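Signal recognition particle subunit SRP68 (Chaetomium thermophilum, PDB 4P3G) binds and remodels the RNA of the signal recognition particle through this N-terminal domain, and probably helps target secretory and membrane proteins to the endoplasmic reticulum. Local coordinates at residues 11-14 and 15-19; 153-157 and 158-162; 169-172 and 173-177. All coordinates share one frame; numbering follows the deposited sequence.

Contact 1. Residues 11-14 and 15-19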
loop_
_atom_site.group_PDB
_atom_site.type_symbol
_atom_site.label_atom_id
_atom_site.label_comp_id
_atom_site.label_asym_id
_atom_site.label_seq_id
_atom_site.Cartn_x
_atom_site.Cartn_y
_atom_site.Cartn_z
ATOM N N THR A 11 20.576 16.455 -13.888
ATOM C CA THR A 11 20.507 16.205 -12.455
ATOM C C THR A 11 21.876 15.767 -11.952
ATOM O O THR A 11 22.194 15.987 -10.781
ATOM C CB THR A 11 19.362 15.223 -12.074
ATOM O OG1 THR A 11 19.641 13.903 -12.541
ATOM C CG2 THR A 11 18.102 15.708 -12.705
ATOM N N LYS A 12 22.671 15.118 -12.803
ATOM C CA LYS A 12 24.050 14.826 -12.405
ATOM C C LYS A 12 24.790 16.133 -12.151
ATOM O O LYS A 12 25.566 16.221 -11.208
ATOM C CB LYS A 12 24.786 13.950 -13.412
ATOM C CG LYS A 12 24.141 12.591 -13.541
ATOM C CD LYS A 12 24.898 11.658 -14.484
ATOM C CE LYS A 12 24.204 10.299 -14.640
ATOM N NZ LYS A 12 24.746 9.536 -15.777
ATOM N N PHE A 13 24.574 17.136 -12.995
ATOM C CA PHE A 13 25.173 18.444 -12.753
ATOM C C PHE A 13 24.640 19.058 -11.446
ATOM O O PHE A 13 25.409 19.586 -10.644
ATOM C CB PHE A 13 24.873 19.400 -13.903
ATOM C CG PHE A 13 25.296 20.818 -13.629
ATOM C CD1 PHE A 13 26.619 21.202 -13.783
ATOM C CD2 PHE A 13 24.370 21.762 -13.192
ATOM C CE1 PHE A 13 27.009 22.501 -13.529
ATOM C CE2 PHE A 13 24.754 23.069 -12.928
ATOM C CZ PHE A 13 26.073 23.440 -13.092
ATOM N N VAL A 14 23.328 19.014 -11.245
ATOM C CA VAL A 14 22.726 19.589 -10.049
ATOM C C VAL A 14 23.178 18.903 -8.770
ATOM O O VAL A 14 23.614 19.574 -7.841
ATOM C CB VAL A 14 21.189 19.568 -10.118
ATOM C CG1 VAL A 14 20.582 19.831 -8.763
ATOM C CG2 VAL A 14 20.703 20.593 -11.118
ATOM N N VAL A 15 23.057 17.580 -8.704
ATOM C CA VAL A 15 23.493 16.845 -7.511
ATOM C C VAL A 15 24.989 17.066 -7.211
ATOM O O VAL A 15 25.376 17.190 -6.047
ATOM C CB VAL A 15 23.186 15.330 -7.623
ATOM C CG1 VAL A 15 23.939 14.547 -6.558
ATOM C CG2 VAL A 15 21.700 15.088 -7.506
ATOM N N THR A 16 25.815 17.160 -8.252
ATOM C CA THR A 16 27.241 17.403 -8.075
ATOM C C THR A 16 27.488 18.737 -7.378
ATOM O O THR A 16 28.227 18.804 -6.400
ATOM C CB THR A 16 27.976 17.411 -9.408
ATOM O OG1 THR A 16 28.010 16.083 -9.944
ATOM C CG2 THR A 16 29.410 17.915 -9.228
ATOM N N SER A 17 26.854 19.797 -7.868
ATOM C CA SER A 17 27.042 21.121 -7.296
ATOM C C SER A 17 26.609 21.157 -5.843
ATOM O O SER A 17 27.270 21.779 -5.010
ATOM C CB SER A 17 26.247 22.164 -8.070
ATOM O OG SER A 17 26.615 22.173 -9.426
ATOM N N ARG A 18 25.522 20.457 -5.531
ATOM C CA ARG A 18 25.013 20.458 -4.174
ATOM C C ARG A 18 26.034 19.745 -3.302
ATOM O O ARG A 18 26.410 20.250 -2.241
ATOM C CB ARG A 18 23.665 19.756 -4.114
ATOM C CG ARG A 18 22.568 20.502 -4.830
ATOM C CD ARG A 18 21.258 19.845 -4.547
ATOM N NE ARG A 18 20.139 20.418 -5.282
ATOM C CZ ARG A 18 18.903 19.930 -5.233
ATOM N NH1 ARG A 18 18.629 18.855 -4.490
ATOM N NH2 ARG A 18 17.941 20.520 -5.922
ATOM N N GLU A 19 26.546 18.621 -3.801
ATOM C CA GLU A 19 27.555 17.858 -3.086
ATOM C C GLU A 19 28.828 18.673 -2.917
ATOM O O GLU A 19 29.481 18.533 -1.888
ATOM C CB GLU A 19 27.868 16.536 -3.773
ATOM C CG GLU A 19 26.722 15.534 -3.755
ATOM C CD GLU A 19 27.021 14.324 -4.612
ATOM O OE1 GLU A 19 28.104 14.315 -5.233
ATOM O OE2 GLU A 19 26.187 13.391 -4.665
#
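Val-14 and Arg-18 run alongside each other, one turn apart on helix 10-21 of the all-helical RNA-binding domain. Methyl CG1 of Val-14 sits 3.6 Å from NE of Arg-18 and meets the guanidinium obliquely. CG1 is anti to the backbone N (chi1 166°), which turns this methyl up the helix toward Arg-18. The arginine chain runs extended from CG to NE, past the valine. One residue before Val-14, Phe-13 turns a ring face toward Ser-17, one turn further on. OG of Ser-17 lies 3.9 Å from CZ of Phe-13, above the ring plane and displaced toward the rim. The same hydroxyl donates to O of Phe-13 at 3.1 Å, while the amide N of Ser-17 reaches that oxygen from the opposite face of the carbonyl plane. Thr-16 repeats the pattern. Its OG1 donates to O of Lys-12 at 2.8 Å, and its amide N comes from the other face. Each of these two carbonyls is therefore gripped by two donors.

Neighbouring helices fix the outer ends. Arg-18 makes a salt bridge with Glu-81 and a cation-pi contact with Trp-84. Phe-13 rests on Leu-77 and Leu-78 of helix 71-93, and Thr-11 hydrogen-bonds to Asp-141 of helix 136-156. The short helix packs on both of these longer ones, and Ser-17 and Arg-18 also touch Tyr-30 of helix 27-44. Toward its start, N of Val-15 donates to O of Thr-11 at 2.8 Å, with a nearly straight N-H...O angle of 170°, and CG2 of Val-15 lies 3.4 Å from that same oxygen.

Contact 2. Residues 153-157 and 158-162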
loop_
_atom_site.group_PDB
_atom_site.type_symbol
_atom_site.label_atom_id
_atom_site.label_comp_id
_atom_site.label_asym_id
_atom_site.label_seq_id
_atom_site.Cartn_x
_atom_site.Cartn_y
_atom_site.Cartn_z
ATOM N N ALA A 153 8.655 23.009 -3.973
ATOM C CA ALA A 153 7.918 24.232 -3.773
ATOM C C ALA A 153 6.576 23.967 -3.088
ATOM O O ALA A 153 6.279 24.596 -2.076
ATOM C CB ALA A 153 7.736 24.956 -5.094
ATOM N N LEU A 154 5.790 23.015 -3.597
ATOM C CA LEU A 154 4.460 22.745 -3.028
ATOM C C LEU A 154 4.555 22.098 -1.645
ATOM O O LEU A 154 3.706 22.313 -0.770
ATOM C CB LEU A 154 3.641 21.875 -3.964
ATOM C CG LEU A 154 3.286 22.485 -5.320
ATOM C CD1 LEU A 154 2.949 21.366 -6.307
ATOM C CD2 LEU A 154 2.148 23.499 -5.186
ATOM N N PHE A 155 5.604 21.320 -1.445
ATOM C CA PHE A 155 5.859 20.741 -0.132
ATOM C C PHE A 155 6.081 21.849 0.936
ATOM O O PHE A 155 5.577 21.741 2.060
ATOM C CB PHE A 155 7.074 19.834 -0.230
ATOM C CG PHE A 155 7.423 19.141 1.034
ATOM C CD1 PHE A 155 8.228 19.781 1.984
ATOM C CD2 PHE A 155 7.013 17.832 1.268
ATOM C CE1 PHE A 155 8.582 19.144 3.175
ATOM C CE2 PHE A 155 7.365 17.169 2.454
ATOM C CZ PHE A 155 8.148 17.828 3.411
ATOM N N GLU A 156 6.826 22.903 0.585
ATOM C CA GLU A 156 7.071 24.015 1.499
ATOM C C GLU A 156 5.809 24.858 1.738
ATOM O O GLU A 156 5.609 25.429 2.817
ATOM C CB GLU A 156 8.192 24.890 0.965
ATOM C CG GLU A 156 9.566 24.251 1.093
ATOM C CD GLU A 156 9.921 23.871 2.512
ATOM O OE1 GLU A 156 9.709 24.718 3.410
ATOM O OE2 GLU A 156 10.410 22.732 2.725
ATOM N N LYS A 157 4.966 24.936 0.717
ATOM C CA LYS A 157 3.700 25.646 0.791
ATOM C C LYS A 157 2.695 24.822 1.590
ATOM O O LYS A 157 1.588 25.280 1.884
ATOM C CB LYS A 157 3.172 25.873 -0.616
ATOM C CG LYS A 157 2.142 26.973 -0.782
ATOM C CD LYS A 157 1.963 27.260 -2.280
ATOM C CE LYS A 157 1.081 28.458 -2.548
ATOM N NZ LYS A 157 1.036 28.702 -4.016
ATOM N N GLN A 158 3.080 23.588 1.910
ATOM C CA GLN A 158 2.234 22.692 2.687
ATOM C C GLN A 158 0.977 22.287 1.911
ATOM O O GLN A 158 -0.058 21.950 2.486
ATOM C CB GLN A 158 1.932 23.320 4.054
ATOM C CG GLN A 158 3.136 23.222 4.953
ATOM C CD GLN A 158 3.054 24.078 6.198
ATOM O OE1 GLN A 158 2.155 24.907 6.355
ATOM N NE2 GLN A 158 4.022 23.894 7.090
ATOM N N ASN A 159 1.087 22.320 0.591
ATOM C CA ASN A 159 0.012 21.891 -0.282
ATOM C C ASN A 159 0.260 20.439 -0.666
ATOM O O ASN A 159 0.765 20.151 -1.748
ATOM C CB ASN A 159 -0.032 22.809 -1.498
ATOM C CG ASN A 159 -1.233 22.565 -2.370
ATOM O OD1 ASN A 159 -1.946 21.561 -2.223
ATOM N ND2 ASN A 159 -1.486 23.500 -3.282
ATOM N N TRP A 160 -0.071 19.531 0.253
ATOM C CA TRP A 160 0.379 18.139 0.191
ATOM C C TRP A 160 -0.043 17.339 -1.024
ATOM O O TRP A 160 0.759 16.594 -1.577
ATOM C CB TRP A 160 -0.035 17.394 1.453
ATOM C CG TRP A 160 0.324 18.125 2.699
ATOM C CD1 TRP A 160 -0.535 18.614 3.631
ATOM C CD2 TRP A 160 1.638 18.484 3.139
ATOM N NE1 TRP A 160 0.152 19.223 4.646
ATOM C CE2 TRP A 160 1.496 19.174 4.365
ATOM C CE3 TRP A 160 2.928 18.282 2.628
ATOM C CZ2 TRP A 160 2.588 19.678 5.080
ATOM C CZ3 TRP A 160 4.015 18.770 3.344
ATOM C CH2 TRP A 160 3.832 19.446 4.566
ATOM N N GLY A 161 -1.296 17.451 -1.434
ATOM C CA GLY A 161 -1.722 16.686 -2.583
ATOM C C GLY A 161 -0.979 17.043 -3.855
ATOM O O GLY A 161 -0.374 16.183 -4.492
ATOM N N ALA A 162 -0.947 18.333 -4.174
ATOM C CA ALA A 162 -0.348 18.796 -5.419
ATOM C C ALA A 162 1.109 18.402 -5.484
ATOM O O ALA A 162 1.623 18.041 -6.537
ATOM C CB ALA A 162 -0.483 20.295 -5.529
#
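The backbone leaves helix 136-156 through a Schellman motif, in which Gln-158 takes a positive phi (67°) and N of Asn-159 donates to O of Leu-154 at 3.0 Å. A second, weak bond runs from N of Gln-158 to O of Phe-155 at 3.1 Å. Asn-159 then occupies the N-cap position of helix 160-181, though its side chain makes no capping bond. This is the tight turn of a helical hairpin.

Across the turn, Phe-155 and Trp-160 form a T-shaped (edge-to-face) pair. The tryptophan presents its edge to the phenylalanine face. The centroids of the phenyl ring and the six-membered indole ring are 5.3 Å apart, and the planes stand at 82°. CZ3 of Trp-160 leads the approach, 3.8 Å from CD2 of Phe-155 and displaced from the middle of the ring toward its rim. The same CZ3 of Trp-160 lies 3.6 Å from O of Phe-155. With chi1 at -178°, the Phe-155 ring swings to the carbonyl side of its residue, where the indole edge meets it. On another side of the turn, CD1 of Leu-154 touches CB of Ala-162 at 3.7 Å. CD2 of Leu-154 lies 4.1 Å from ND2 of Asn-159, and the two side chains run alongside each other.

The charged groups turn to other helices. Glu-156 makes a salt bridge with Lys-91, and Lys-157 makes one with Glu-114 of helix 103-128. Trp-160 also packs against helix 186-205, on Ala-201, Gln-204 and Ala-205, and its ring meets that of Phe-200. The turn thus sits at the surface, between helix 103-128 and helix 186-205.

Contact 3. Residues 169-172 and 173-177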
loop_
_atom_site.group_PDB
_atom_site.type_symbol
_atom_site.label_atom_id
_atom_site.label_comp_id
_atom_site.label_asym_id
_atom_site.label_seq_id
_atom_site.Cartn_x
_atom_site.Cartn_y
_atom_site.Cartn_z
ATOM N N ILE A 169 5.682 12.140 -10.481
ATOM C CA ILE A 169 6.268 12.204 -11.812
ATOM C C ILE A 169 7.789 11.979 -11.719
ATOM O O ILE A 169 8.327 11.109 -12.397
ATOM C CB ILE A 169 6.048 13.548 -12.526
ATOM C CG1 ILE A 169 4.577 13.925 -12.663
ATOM C CG2 ILE A 169 6.807 13.582 -13.834
ATOM C CD1 ILE A 169 3.820 12.967 -13.398
ATOM N N CYS A 170 8.496 12.730 -10.873
ATOM C CA CYS A 170 9.952 12.594 -10.910
ATOM C C CYS A 170 10.467 11.268 -10.357
ATOM O O CYS A 170 11.469 10.729 -10.838
ATOM C CB CYS A 170 10.699 13.763 -10.247
ATOM S SG CYS A 170 10.725 13.831 -8.482
ATOM N N ARG A 171 9.782 10.734 -9.361
ATOM C CA ARG A 171 10.179 9.451 -8.835
ATOM C C ARG A 171 10.076 8.349 -9.888
ATOM O O ARG A 171 10.965 7.487 -10.008
ATOM C CB ARG A 171 9.310 9.066 -7.650
ATOM C CG ARG A 171 9.598 7.656 -7.185
ATOM C CD ARG A 171 8.979 7.439 -5.875
ATOM N NE ARG A 171 9.694 6.434 -5.120
ATOM C CZ ARG A 171 9.334 5.162 -5.063
ATOM N NH1 ARG A 171 8.281 4.746 -5.753
ATOM N NH2 ARG A 171 10.034 4.316 -4.331
ATOM N N ILE A 172 8.996 8.391 -10.667
ATOM C CA ILE A 172 8.789 7.363 -11.674
ATOM C C ILE A 172 9.906 7.434 -12.706
ATOM O O ILE A 172 10.565 6.437 -12.980
ATOM C CB ILE A 172 7.406 7.511 -12.317
ATOM C CG1 ILE A 172 6.330 7.100 -11.298
ATOM C CG2 ILE A 172 7.324 6.665 -13.537
ATOM C CD1 ILE A 172 4.933 7.480 -11.698
ATOM N N ILE A 173 10.158 8.637 -13.216
ATOM C CA ILE A 173 11.209 8.866 -14.189
ATOM C C ILE A 173 12.580 8.542 -13.608
ATOM O O ILE A 173 13.372 7.838 -14.239
ATOM C CB ILE A 173 11.175 10.308 -14.679
ATOM C CG1 ILE A 173 9.834 10.575 -15.377
ATOM C CG2 ILE A 173 12.358 10.611 -15.612
ATOM C CD1 ILE A 173 9.757 11.919 -16.050
ATOM N N TYR A 174 12.855 9.017 -12.394
ATOM C CA TYR A 174 14.159 8.757 -11.780
ATOM C C TYR A 174 14.408 7.286 -11.500
ATOM O O TYR A 174 15.518 6.782 -11.680
ATOM C CB TYR A 174 14.331 9.547 -10.511
ATOM C CG TYR A 174 14.784 10.962 -10.710
ATOM C CD1 TYR A 174 15.784 11.292 -11.628
ATOM C CD2 TYR A 174 14.191 11.976 -9.985
ATOM C CE1 TYR A 174 16.178 12.594 -11.778
ATOM C CE2 TYR A 174 14.570 13.252 -10.127
ATOM C CZ TYR A 174 15.563 13.574 -11.014
ATOM O OH TYR A 174 15.881 14.906 -11.112
ATOM N N THR A 175 13.361 6.585 -11.098
ATOM C CA THR A 175 13.507 5.170 -10.840
ATOM C C THR A 175 13.944 4.469 -12.101
ATOM O O THR A 175 14.744 3.531 -12.061
ATOM C CB THR A 175 12.216 4.560 -10.310
ATOM O OG1 THR A 175 11.978 5.058 -8.984
ATOM C CG2 THR A 175 12.343 3.081 -10.257
ATOM N N ALA A 176 13.446 4.957 -13.231
ATOM C CA ALA A 176 13.856 4.387 -14.496
ATOM C C ALA A 176 15.308 4.745 -14.818
ATOM O O ALA A 176 16.104 3.851 -15.144
ATOM C CB ALA A 176 12.922 4.844 -15.607
ATOM N N LEU A 177 15.654 6.031 -14.655
ATOM C CA LEU A 177 17.004 6.540 -14.958
ATOM C C LEU A 177 18.055 5.947 -14.036
ATOM O O LEU A 177 19.217 5.791 -14.414
ATOM C CB LEU A 177 17.062 8.068 -14.840
ATOM C CG LEU A 177 16.332 8.897 -15.894
ATOM C CD1 LEU A 177 16.324 10.362 -15.540
ATOM C CD2 LEU A 177 16.963 8.700 -17.248
#
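Cys-170 and Tyr-174 form a sulfur-aromatic contact one turn apart on helix 160-181, in its buried middle. SG of Cys-170 lies 5.3 Å from the centroid of the Tyr-174 ring and, obliquely, 73° off the ring normal. Its chi1 of 76° sets this sulfur between backbone N and carbonyl carbon. CB of Cys-170 comes closer, 3.9 Å from CE2 of Tyr-174. N of Tyr-174 donates to O of Cys-170 at 2.7 Å.

Ile-169 and Ile-173 run side by side, with CG2 of Ile-169 4.0 Å from CD1 of Ile-173. Thr-175 turns OG1 beside its own backbone N (chi1 -69°), and from there OG1 donates to O of Arg-171 at 2.8 Å. The amide N of Thr-175 reaches the same oxygen from the opposite face of the carbonyl plane. The head of Arg-171 forms a salt bridge with Asp-195.

Tyr-174 also packs on Ala-144, Leu-190 and Ile-194, and is thus wedged between helices 136-156 and 186-205. Replacing Tyr-174 with an alanine would probably open a gap between those helices and leave the cysteine sulfur without its aromatic neighbour. Ile-169 and Ile-172 pack on Ile-172 and Ile-169 of the second subunit, Arg-171 on Ile-213 of the third. The side-chain contacts are mostly apolar, which suits a helix buried by neighbouring chains, and the threonine hydroxyl spends its proton on O of Arg-171.

From the N terminus, the chain first forms contact 1 within helix 10-21. Contact 2 comes much later and closes the turn between helices 136-156 and 160-181. Contact 3 follows within helix 160-181, its centre about 19 Å from that of contact 2. The three are in series, and none nests in or crosses another. Contacts 1 and 2 lie on opposite sides of the chain's centre and do not touch. Contacts 1 and 3 do meet, where Thr-11 and Tyr-174 lie next to each other. Far apart in sequence, helices 10-21 and 160-181 both pack on helices 136-156 and 186-205.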